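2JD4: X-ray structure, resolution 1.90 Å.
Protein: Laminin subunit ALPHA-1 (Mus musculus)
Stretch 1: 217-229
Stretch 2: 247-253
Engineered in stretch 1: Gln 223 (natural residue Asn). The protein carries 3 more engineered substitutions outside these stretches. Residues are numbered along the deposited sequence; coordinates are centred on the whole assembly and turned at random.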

# COMPACT_ATOMS: atom_id res chain seq x y z
N LYS A 217 -8.34 -0.73 -20.28
CA LYS A 217 -9.05 -0.09 -21.39
C LYS A 217 -9.86 1.10 -20.88
O LYS A 217 -10.87 0.92 -20.21
CB LYS A 217 -9.99 -1.09 -22.07
CG LYS A 217 -9.30 -2.30 -22.68
CD LYS A 217 -10.31 -3.25 -23.28
CE LYS A 217 -9.64 -4.52 -23.79
NZ LYS A 217 -10.63 -5.47 -24.37
N VAL A 218 -9.43 2.31 -21.22
CA VAL A 218 -10.14 3.51 -20.78
C VAL A 218 -11.53 3.59 -21.40
O VAL A 218 -12.52 3.83 -20.71
CB VAL A 218 -9.34 4.78 -21.13
CG1 VAL A 218 -10.12 6.01 -20.73
CG2 VAL A 218 -7.99 4.75 -20.42
N ARG A 219 -11.60 3.40 -22.72
CA ARG A 219 -12.87 3.44 -23.44
C ARG A 219 -13.54 4.81 -23.35
O ARG A 219 -12.87 5.84 -23.43
CB ARG A 219 -13.82 2.36 -22.91
CG ARG A 219 -13.17 0.99 -22.78
CD ARG A 219 -12.75 0.41 -24.12
NE ARG A 219 -13.81 -0.38 -24.74
CZ ARG A 219 -14.31 -1.51 -24.23
NH1 ARG A 219 -13.84 -1.98 -23.08
NH2 ARG A 219 -15.27 -2.16 -24.86
N LEU A 220 -14.86 4.83 -23.17
CA LEU A 220 -15.60 6.09 -23.13
C LEU A 220 -15.64 6.84 -21.80
O LEU A 220 -15.44 8.06 -21.77
CB LEU A 220 -17.04 5.87 -23.62
CG LEU A 220 -17.26 5.52 -25.09
CD1 LEU A 220 -16.65 4.17 -25.41
CD2 LEU A 220 -18.75 5.51 -25.37
N ASP A 221 -15.92 6.14 -20.71
CA ASP A 221 -16.02 6.81 -19.42
C ASP A 221 -15.08 6.23 -18.36
O ASP A 221 -14.93 5.02 -18.23
CB ASP A 221 -17.47 6.77 -18.93
CG ASP A 221 -17.69 7.65 -17.71
OD1 ASP A 221 -17.10 7.36 -16.64
OD2 ASP A 221 -18.45 8.64 -17.82
N LEU A 222 -14.46 7.14 -17.61
CA LEU A 222 -13.53 6.76 -16.55
C LEU A 222 -13.30 7.94 -15.61
O LEU A 222 -13.01 9.05 -16.06
CB LEU A 222 -12.19 6.32 -17.15
CG LEU A 222 -11.07 6.03 -16.15
CD1 LEU A 222 -11.43 4.81 -15.30
CD2 LEU A 222 -9.78 5.80 -16.90
N GLN A 223 -13.43 7.69 -14.31
CA GLN A 223 -13.23 8.74 -13.31
C GLN A 223 -11.99 8.41 -12.49
O GLN A 223 -11.89 7.33 -11.91
CB GLN A 223 -14.45 8.83 -12.38
CG GLN A 223 -14.43 10.05 -11.47
CD GLN A 223 -15.40 9.93 -10.32
OE1 GLN A 223 -16.59 9.67 -10.52
NE2 GLN A 223 -14.90 10.13 -9.11
N ILE A 224 -11.05 9.35 -12.44
CA ILE A 224 -9.82 9.16 -11.66
C ILE A 224 -9.80 10.13 -10.49
O ILE A 224 -9.97 11.34 -10.68
CB ILE A 224 -8.56 9.39 -12.53
CG1 ILE A 224 -8.48 8.33 -13.63
CG2 ILE A 224 -7.31 9.35 -11.65
CD1 ILE A 224 -7.30 8.50 -14.57
N THR A 225 -9.59 9.61 -9.29
CA THR A 225 -9.52 10.43 -8.08
C THR A 225 -8.29 10.05 -7.27
O THR A 225 -7.91 8.89 -7.21
CB THR A 225 -10.77 10.24 -7.19
OG1 THR A 225 -11.95 10.60 -7.93
CG2 THR A 225 -10.67 11.11 -5.96
N LEU A 226 -7.67 11.05 -6.64
CA LEU A 226 -6.49 10.80 -5.83
C LEU A 226 -6.15 12.03 -5.02
O LEU A 226 -6.68 13.11 -5.26
CB LEU A 226 -5.30 10.44 -6.73
CG LEU A 226 -4.77 11.48 -7.73
CD1 LEU A 226 -3.94 12.55 -7.03
CD2 LEU A 226 -3.91 10.77 -8.76
N GLU A 227 -5.25 11.86 -4.05
CA GLU A 227 -4.78 12.96 -3.22
C GLU A 227 -3.27 12.95 -3.36
O GLU A 227 -2.66 11.88 -3.42
CB GLU A 227 -5.15 12.75 -1.76
CG GLU A 227 -6.64 12.75 -1.47
CD GLU A 227 -6.93 12.48 -0.01
OE1 GLU A 227 -6.38 13.21 0.84
OE2 GLU A 227 -7.71 11.55 0.28
N PHE A 228 -2.66 14.13 -3.41
CA PHE A 228 -1.22 14.20 -3.54
C PHE A 228 -0.63 15.34 -2.72
O PHE A 228 -1.32 16.31 -2.42
CB PHE A 228 -0.84 14.38 -5.02
CG PHE A 228 -1.12 15.76 -5.57
CD1 PHE A 228 -0.21 16.80 -5.38
CD2 PHE A 228 -2.30 16.02 -6.26
CE1 PHE A 228 -0.48 18.08 -5.88
CE2 PHE A 228 -2.58 17.30 -6.77
CZ PHE A 228 -1.66 18.33 -6.58
N ARG A 229 0.64 15.21 -2.37
CA ARG A 229 1.36 16.24 -1.63
C ARG A 229 2.75 16.25 -2.24
O ARG A 229 3.31 15.20 -2.55
CB ARG A 229 1.46 15.92 -0.13
CG ARG A 229 2.36 14.74 0.23
CD ARG A 229 2.62 14.67 1.74
NE ARG A 229 3.45 15.78 2.22
CZ ARG A 229 4.75 15.90 2.00
NH1 ARG A 229 5.40 14.98 1.30
NH2 ARG A 229 5.42 16.95 2.47
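Stretch 2 (247-253) AIGLEIV

Where is the apolar contact densest? Ile 248 of stretch 2 loses more area to the other stretch than any other residue, and its CD1 meets three side chains of stretch 1. Ile 248 CD1 lies 3.9 Å from Val 218 CG2, 4.1 Å from Leu 222 CD2 and 4.1 Å from Ile 224 CD1. With chi1 p (68°) and chi2 t (170°), the side chain of Ile 248 brings its terminal methyl within reach of all three.

How does the contact continue along the strands? Leu 226 and Leu 250 approach more loosely, CD2 to CD2 at 4.3 Å. Farther on, Ile 252 CD1 comes to 3.8 Å from Phe 228 CE1. The same Ile 252 CD1 lies 4.3 Å from the centroid of the Phe 228 ring, an off-centre CH-pi contact with an oblique approach.

What backbone arrangement allows this? Residues 247-253 form an extended strand that runs in nearly the same direction as strand 222-229, with a crossing angle of -20°. The axes come no closer than 10.8 Å, and no hydrogen bond links the stretches, so these strands pack through side chains rather than pairing edge to edge. Alternation does the rest: Ile 248, Leu 250 and Ile 252 point toward stretch 1, while Leu 222, Ile 224, Leu 226 and Phe 228 point back.

Where do the polar groups go? They stay out of the interface. Thr 225 points away from stretch 2, and its OG1 accepts a hydrogen bond from NE2 of the engineered Gln 223 at 3.2 Å, within stretch 1. The carboxylate of Glu 251, also clear of the contact, is hydrogen-bonded elsewhere in the structure. Gly 249 has no side chain, and Ala 247 directs its methyl away.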

# COMPACT_ATOMS: atom_id res chain seq x y z
N ALA A 247 -4.73 7.70 -25.86
CA ALA A 247 -4.09 7.76 -24.54
C ALA A 247 -4.64 8.88 -23.65
O ALA A 247 -5.30 9.81 -24.12
CB ALA A 247 -2.59 7.94 -24.71
N ILE A 248 -4.36 8.77 -22.35
CA ILE A 248 -4.76 9.79 -21.38
C ILE A 248 -3.58 10.04 -20.43
O ILE A 248 -2.76 9.14 -20.21
CB ILE A 248 -5.99 9.37 -20.53
CG1 ILE A 248 -5.62 8.21 -19.60
CG2 ILE A 248 -7.13 8.96 -21.45
CD1 ILE A 248 -6.71 7.91 -18.57
N GLY A 249 -3.49 11.24 -19.88
CA GLY A 249 -2.40 11.56 -18.97
C GLY A 249 -2.74 12.63 -17.95
O GLY A 249 -3.57 13.50 -18.21
N LEU A 250 -2.10 12.56 -16.78
CA LEU A 250 -2.30 13.51 -15.70
C LEU A 250 -0.90 13.88 -15.22
O LEU A 250 -0.10 13.00 -14.88
CB LEU A 250 -3.09 12.85 -14.56
CG LEU A 250 -3.91 13.73 -13.61
CD1 LEU A 250 -5.03 14.40 -14.39
CD2 LEU A 250 -4.49 12.86 -12.49
N GLU A 251 -0.58 15.17 -15.20
CA GLU A 251 0.75 15.62 -14.80
C GLU A 251 0.77 17.03 -14.22
O GLU A 251 -0.15 17.82 -14.44
CB GLU A 251 1.70 15.56 -16.00
CG GLU A 251 1.06 16.07 -17.29
CD GLU A 251 2.03 16.18 -18.47
OE1 GLU A 251 3.03 15.42 -18.53
OE2 GLU A 251 1.78 17.02 -19.36
N ILE A 252 1.84 17.32 -13.48
CA ILE A 252 2.04 18.63 -12.88
C ILE A 252 3.21 19.26 -13.63
O ILE A 252 4.32 18.72 -13.63
CB ILE A 252 2.43 18.52 -11.37
CG1 ILE A 252 1.31 17.83 -10.59
CG2 ILE A 252 2.69 19.90 -10.81
CD1 ILE A 252 1.59 17.70 -9.10
N VAL A 253 2.96 20.38 -14.30
CA VAL A 253 4.00 21.08 -15.05
C VAL A 253 4.01 22.56 -14.67
O VAL A 253 3.03 23.27 -14.89
CB VAL A 253 3.76 20.95 -16.58
CG1 VAL A 253 4.82 21.74 -17.35
CG2 VAL A 253 3.80 19.49 -16.99